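Local coordinates for protein phospholipase A1 (Streptomyces albidoflavus, PDB 4HYQ) that hydrolyses glycerophospholipids as a phospholipase A1, probably releasing the sn-1 acyl chain with the serine chemistry of the GDSL (SGNH) hydrolase family, at residues A111-T116 / D169-V174; K147-C152 / G159-I164. One frame throughout, in Å; residues are numbered along the deposited sequence.

Contact 1. Residues A111-T116 / D169-V174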
loop_
_atom_site.group_PDB
_atom_site.type_symbol
_atom_site.label_atom_id
_atom_site.label_comp_id
_atom_site.label_asym_id
_atom_site.label_seq_id
_atom_site.Cartn_x
_atom_site.Cartn_y
_atom_site.Cartn_z
ATOM N N ALA A 111 -10.255 -14.386 -5.443
ATOM C CA ALA A 111 -9.997 -15.800 -5.175
ATOM C C ALA A 111 -8.532 -16.011 -4.816
ATOM O O ALA A 111 -8.213 -16.837 -3.964
ATOM C CB ALA A 111 -10.369 -16.658 -6.388
ATOM N N PHE A 112 -7.647 -15.263 -5.469
ATOM C CA PHE A 112 -6.208 -15.353 -5.214
ATOM C C PHE A 112 -5.915 -14.804 -3.822
ATOM O O PHE A 112 -5.098 -15.355 -3.082
ATOM C CB PHE A 112 -5.438 -14.534 -6.258
ATOM C CG PHE A 112 -3.960 -14.429 -5.986
ATOM C CD1 PHE A 112 -3.064 -15.307 -6.586
ATOM C CD2 PHE A 112 -3.465 -13.445 -5.129
ATOM C CE1 PHE A 112 -1.691 -15.211 -6.331
ATOM C CE2 PHE A 112 -2.100 -13.342 -4.867
ATOM C CZ PHE A 112 -1.208 -14.228 -5.476
ATOM N N VAL A 113 -6.586 -13.712 -3.475
ATOM C CA VAL A 113 -6.401 -13.074 -2.177
ATOM C C VAL A 113 -6.746 -14.021 -1.036
ATOM O O VAL A 113 -6.044 -14.055 -0.029
ATOM C CB VAL A 113 -7.261 -11.793 -2.057
ATOM C CG1 VAL A 113 -7.352 -11.343 -0.595
ATOM C CG2 VAL A 113 -6.652 -10.678 -2.912
ATOM N N GLU A 114 -7.813 -14.797 -1.196
ATOM C CA GLU A 114 -8.230 -15.732 -0.151
ATOM C C GLU A 114 -7.396 -16.999 -0.069
ATOM O O GLU A 114 -7.069 -17.466 1.022
ATOM C CB GLU A 114 -9.679 -16.180 -0.368
ATOM C CG GLU A 114 -10.719 -15.090 -0.317
ATOM C CD GLU A 114 -12.089 -15.606 -0.724
ATOM O OE1 GLU A 114 -12.590 -16.547 -0.067
ATOM O OE2 GLU A 114 -12.659 -15.077 -1.704
ATOM N N SER A 115 -7.043 -17.549 -1.224
ATOM C CA SER A 115 -6.335 -18.821 -1.271
ATOM C C SER A 115 -4.825 -18.844 -1.393
ATOM O O SER A 115 -4.184 -19.791 -0.940
ATOM C CB SER A 115 -6.893 -19.652 -2.421
ATOM O OG SER A 115 -6.432 -19.134 -3.663
ATOM N N THR A 116 -4.250 -17.822 -2.008
ATOM C CA THR A 116 -2.819 -17.823 -2.230
ATOM C C THR A 116 -2.025 -16.747 -1.510
ATOM O O THR A 116 -0.904 -16.986 -1.051
ATOM C CB THR A 116 -2.542 -17.717 -3.732
ATOM O OG1 THR A 116 -3.279 -18.738 -4.416
ATOM C CG2 THR A 116 -1.066 -17.887 -4.022
ATOM N N ASP A 169 -11.572 -4.510 0.608
ATOM C CA ASP A 169 -11.989 -4.985 1.931
ATOM C C ASP A 169 -11.436 -6.374 2.219
ATOM O O ASP A 169 -10.902 -6.628 3.309
ATOM C CB ASP A 169 -13.516 -5.006 2.043
ATOM C CG ASP A 169 -14.116 -3.617 2.135
ATOM O OD1 ASP A 169 -13.371 -2.641 2.356
ATOM O OD2 ASP A 169 -15.351 -3.496 2.004
ATOM N N LEU A 170 -11.548 -7.269 1.243
ATOM C CA LEU A 170 -11.059 -8.636 1.399
ATOM C C LEU A 170 -9.540 -8.658 1.555
ATOM O O LEU A 170 -8.997 -9.394 2.388
ATOM C CB LEU A 170 -11.472 -9.494 0.195
ATOM C CG LEU A 170 -11.018 -10.954 0.213
ATOM C CD1 LEU A 170 -11.784 -11.708 1.301
ATOM C CD2 LEU A 170 -11.259 -11.600 -1.148
ATOM N N LEU A 171 -8.849 -7.854 0.749
ATOM C CA LEU A 171 -7.394 -7.791 0.829
ATOM C C LEU A 171 -6.972 -7.293 2.211
ATOM O O LEU A 171 -6.100 -7.881 2.847
ATOM C CB LEU A 171 -6.833 -6.853 -0.262
ATOM C CG LEU A 171 -5.328 -6.563 -0.290
ATOM C CD1 LEU A 171 -4.542 -7.865 -0.471
ATOM C CD2 LEU A 171 -5.027 -5.598 -1.459
ATOM N N ASN A 172 -7.609 -6.225 2.682
ATOM C CA ASN A 172 -7.265 -5.666 3.990
ATOM C C ASN A 172 -7.601 -6.638 5.113
ATOM O O ASN A 172 -6.921 -6.670 6.139
ATOM C CB ASN A 172 -7.981 -4.337 4.210
ATOM C CG ASN A 172 -7.362 -3.211 3.402
ATOM O OD1 ASN A 172 -6.156 -3.220 3.133
ATOM N ND2 ASN A 172 -8.175 -2.230 3.027
ATOM N N SER A 173 -8.643 -7.436 4.915
ATOM C CA SER A 173 -9.025 -8.417 5.930
ATOM C C SER A 173 -7.923 -9.471 6.055
ATOM O O SER A 173 -7.508 -9.827 7.164
ATOM C CB SER A 173 -10.358 -9.076 5.547
ATOM O OG SER A 173 -10.672 -10.113 6.453
ATOM N N VAL A 174 -7.433 -9.957 4.917
ATOM C CA VAL A 174 -6.375 -10.965 4.908
ATOM C C VAL A 174 -5.102 -10.402 5.531
ATOM O O VAL A 174 -4.434 -11.071 6.332
ATOM C CB VAL A 174 -6.055 -11.440 3.474
ATOM C CG1 VAL A 174 -4.745 -12.223 3.456
ATOM C CG2 VAL A 174 -7.180 -12.334 2.960
#

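Contact 2. Residues K147-C152 / G159-I164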
loop_
_atom_site.group_PDB
_atom_site.type_symbol
_atom_site.label_atom_id
_atom_site.label_comp_id
_atom_site.label_asym_id
_atom_site.label_seq_id
_atom_site.Cartn_x
_atom_site.Cartn_y
_atom_site.Cartn_z
ATOM N N LYS A 147 -15.849 6.273 -3.195
ATOM C CA LYS A 147 -16.938 6.695 -2.338
ATOM C C LYS A 147 -18.101 6.413 -3.282
ATOM O O LYS A 147 -18.080 6.837 -4.440
ATOM C CB LYS A 147 -16.876 8.191 -2.041
ATOM C CG LYS A 147 -17.936 8.651 -1.053
ATOM C CD LYS A 147 -17.724 7.985 0.304
ATOM C CE LYS A 147 -18.841 8.321 1.281
ATOM N NZ LYS A 147 -18.658 7.605 2.578
ATOM N N LEU A 148 -19.088 5.658 -2.824
ATOM C CA LEU A 148 -20.228 5.347 -3.671
ATOM C C LEU A 148 -21.227 6.481 -3.493
ATOM O O LEU A 148 -21.787 6.662 -2.411
ATOM C CB LEU A 148 -20.842 4.017 -3.247
ATOM C CG LEU A 148 -19.811 2.897 -3.067
ATOM C CD1 LEU A 148 -20.487 1.669 -2.473
ATOM C CD2 LEU A 148 -19.158 2.570 -4.405
ATOM N N ASN A 149 -21.432 7.255 -4.552
ATOM C CA ASN A 149 -22.350 8.387 -4.496
ATOM C C ASN A 149 -23.121 8.535 -5.801
ATOM O O ASN A 149 -23.024 7.689 -6.691
ATOM C CB ASN A 149 -21.572 9.672 -4.213
ATOM C CG ASN A 149 -20.656 10.057 -5.356
ATOM O OD1 ASN A 149 -20.584 9.364 -6.374
ATOM N ND2 ASN A 149 -19.953 11.169 -5.198
ATOM N N GLY A 150 -23.879 9.625 -5.910
ATOM C CA GLY A 150 -24.674 9.873 -7.102
ATOM C C GLY A 150 -23.862 10.159 -8.352
ATOM O O GLY A 150 -23.193 11.196 -8.436
ATOM N N THR A 151 -23.936 9.243 -9.320
ATOM C CA THR A 151 -23.220 9.346 -10.594
ATOM C C THR A 151 -21.958 10.205 -10.524
ATOM O O THR A 151 -22.026 11.433 -10.447
ATOM C CB THR A 151 -24.142 9.897 -11.718
ATOM O OG1 THR A 151 -25.234 8.989 -11.933
ATOM C CG2 THR A 151 -23.363 10.052 -13.029
ATOM N N CYS A 152 -20.805 9.549 -10.560
ATOM C CA CYS A 152 -19.525 10.244 -10.497
ATOM C C CYS A 152 -18.819 10.150 -11.850
ATOM O O CYS A 152 -18.606 9.054 -12.372
ATOM C CB CYS A 152 -18.682 9.621 -9.384
ATOM S SG CYS A 152 -16.990 10.251 -9.177
ATOM N N GLY A 159 -21.573 -0.486 -10.017
ATOM C CA GLY A 159 -21.303 -1.898 -9.852
ATOM C C GLY A 159 -19.816 -2.198 -9.813
ATOM O O GLY A 159 -19.377 -3.066 -9.054
ATOM N N GLU A 160 -19.038 -1.485 -10.627
ATOM C CA GLU A 160 -17.587 -1.698 -10.674
ATOM C C GLU A 160 -16.926 -1.145 -9.416
ATOM O O GLU A 160 -16.030 -1.778 -8.846
ATOM C CB GLU A 160 -16.988 -1.043 -11.928
ATOM C CG GLU A 160 -17.401 -1.742 -13.223
ATOM C CD GLU A 160 -16.934 -1.014 -14.472
ATOM O OE1 GLU A 160 -17.117 0.213 -14.552
ATOM O OE2 GLU A 160 -16.393 -1.673 -15.382
ATOM N N ARG A 161 -17.374 0.029 -8.980
ATOM C CA ARG A 161 -16.831 0.636 -7.769
ATOM C C ARG A 161 -17.102 -0.255 -6.564
ATOM O O ARG A 161 -16.260 -0.404 -5.686
ATOM C CB ARG A 161 -17.470 1.988 -7.513
ATOM C CG ARG A 161 -17.091 3.044 -8.498
ATOM C CD ARG A 161 -17.698 4.331 -8.044
ATOM N NE ARG A 161 -18.108 5.136 -9.175
ATOM C CZ ARG A 161 -18.846 6.233 -9.072
ATOM N NH1 ARG A 161 -19.255 6.658 -7.880
ATOM N NH2 ARG A 161 -19.172 6.900 -10.165
ATOM N N THR A 162 -18.295 -0.832 -6.522
ATOM C CA THR A 162 -18.681 -1.712 -5.428
ATOM C C THR A 162 -17.808 -2.955 -5.393
ATOM O O THR A 162 -17.359 -3.394 -4.329
ATOM C CB THR A 162 -20.150 -2.132 -5.576
ATOM O OG1 THR A 162 -20.982 -0.974 -5.431
ATOM C CG2 THR A 162 -20.514 -3.164 -4.547
ATOM N N ALA A 163 -17.565 -3.515 -6.569
ATOM C CA ALA A 163 -16.758 -4.712 -6.694
ATOM C C ALA A 163 -15.319 -4.430 -6.292
ATOM O O ALA A 163 -14.704 -5.217 -5.579
ATOM C CB ALA A 163 -16.817 -5.226 -8.129
ATOM N N ILE A 164 -14.793 -3.294 -6.740
ATOM C CA ILE A 164 -13.412 -2.916 -6.428
ATOM C C ILE A 164 -13.243 -2.640 -4.930
ATOM O O ILE A 164 -12.259 -3.059 -4.317
ATOM C CB ILE A 164 -13.004 -1.678 -7.258
ATOM C CG1 ILE A 164 -12.896 -2.090 -8.730
ATOM C CG2 ILE A 164 -11.688 -1.109 -6.757
ATOM C CD1 ILE A 164 -12.881 -0.919 -9.694
#

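Contact 1. Residues A111-T116 / D169-V174
V113 of helix 99-115 reaches toward helix 158-181 and lies between L170, L171 and V174. Its CG1, anti to the backbone N (chi1 165°), carries most of the contact: it comes 3.7 Å from V174 CG2 and 3.8 Å from L170 CG, and also meets the backbone at L171 CA. The side chains of V113 and L170 lie alongside with their ends pointing opposite ways, whereas V113 and V174 meet at a slant. CG2 of V113 makes a looser approach to L171 CD1. At the solvent-exposed margin, E114 crosses L170 at about a right angle, its CG 3.6 Å from L170 CD2; the methylene rather than the carboxylate makes the closest touch. The segments 111-115 and 169-174 run nearly parallel, their axes 12° apart and 9.6 Å apart at closest approach. F87 of helix 87-96 touches both V113 and L171, and helix 117-131 adds L117 against L171 and P118 and L121 against V174, extending the apolar cluster. No hydrogen bond crosses the interface. V113 O, in the last turn of helix 99-115, has V174 CG2 at 3.6 Å and finds no polar partner in the model, so the contact holds by branched aliphatic packing at the price of one buried, unsatisfied carbonyl.

Contact 2. Residues K147-C152 / G159-I164
The guanidinium of R161 meets the loop 147-152 chiefly through its edge: N149 OD1 and the backbone N of C152 lie there in its plane, with K147 O also near that plane. C152 N, itself a donor, makes no hydrogen bond with the guanidinium. The amide plane of N149 is turned 69° from the guanidinium, and the two side chains pass at a slant. Across the contact the hydrogen bond is weak, from R161 NH1 to N149 OD1 at 3.4 Å with an N-H...O angle of 147°. R161 NH2 donates to L156 O in the residues before helix 158-181; the bond from NE to G155 O is weak. Nearer the helix, the aliphatic part of R161 packs against L148. These two side chains run alongside in opposite senses, bringing L148 CD2 to 3.6 Å from R161 CB, while L148 CD1 sits 4.0 Å from T162 OG1, crossing the threonine at about a right angle. That hydroxyl is hydrogen-bonded to E158 O one turn back. C152 itself is tied by a disulfide to C199, which the R161 side chain also touches, and the backbone of K147 is hydrogen-bonded to that of I198. The arrangement thus joins the loop that follows strand 136-140 to the first turns of helix 158-181. Much of it is at the surface, but R161 is buried, and its charge is probably offset by carbonyl and amide oxygens. The chemistry implies a loop fixed covalently at C152 and in contact with an arginine whose strongest polar partner is L156 O, with L148 adding an apolar patch.

In the fold
Both contacts use helix 158-181: contact 2 engages its first turns and contact 1 a later portion, with contact centres about 20 Å apart and no direct touch. Contact 1 joins two nearly parallel helical segments and is partly buried, its centre about 14 Å from the chain centre; contact 2 lies at the surface, its centre about 21 Å from the chain centre, and fastens an irregular loop to the helix. Their chemistry follows these places. Between helices the interface is aliphatic and lacks cross-segment hydrogen bonds, whereas at the loop a buried arginine, a weak hydrogen bond and the leucine packing meet beside a disulfide. One long helix thus packs against helix 99-115 and also against the loop that precedes it.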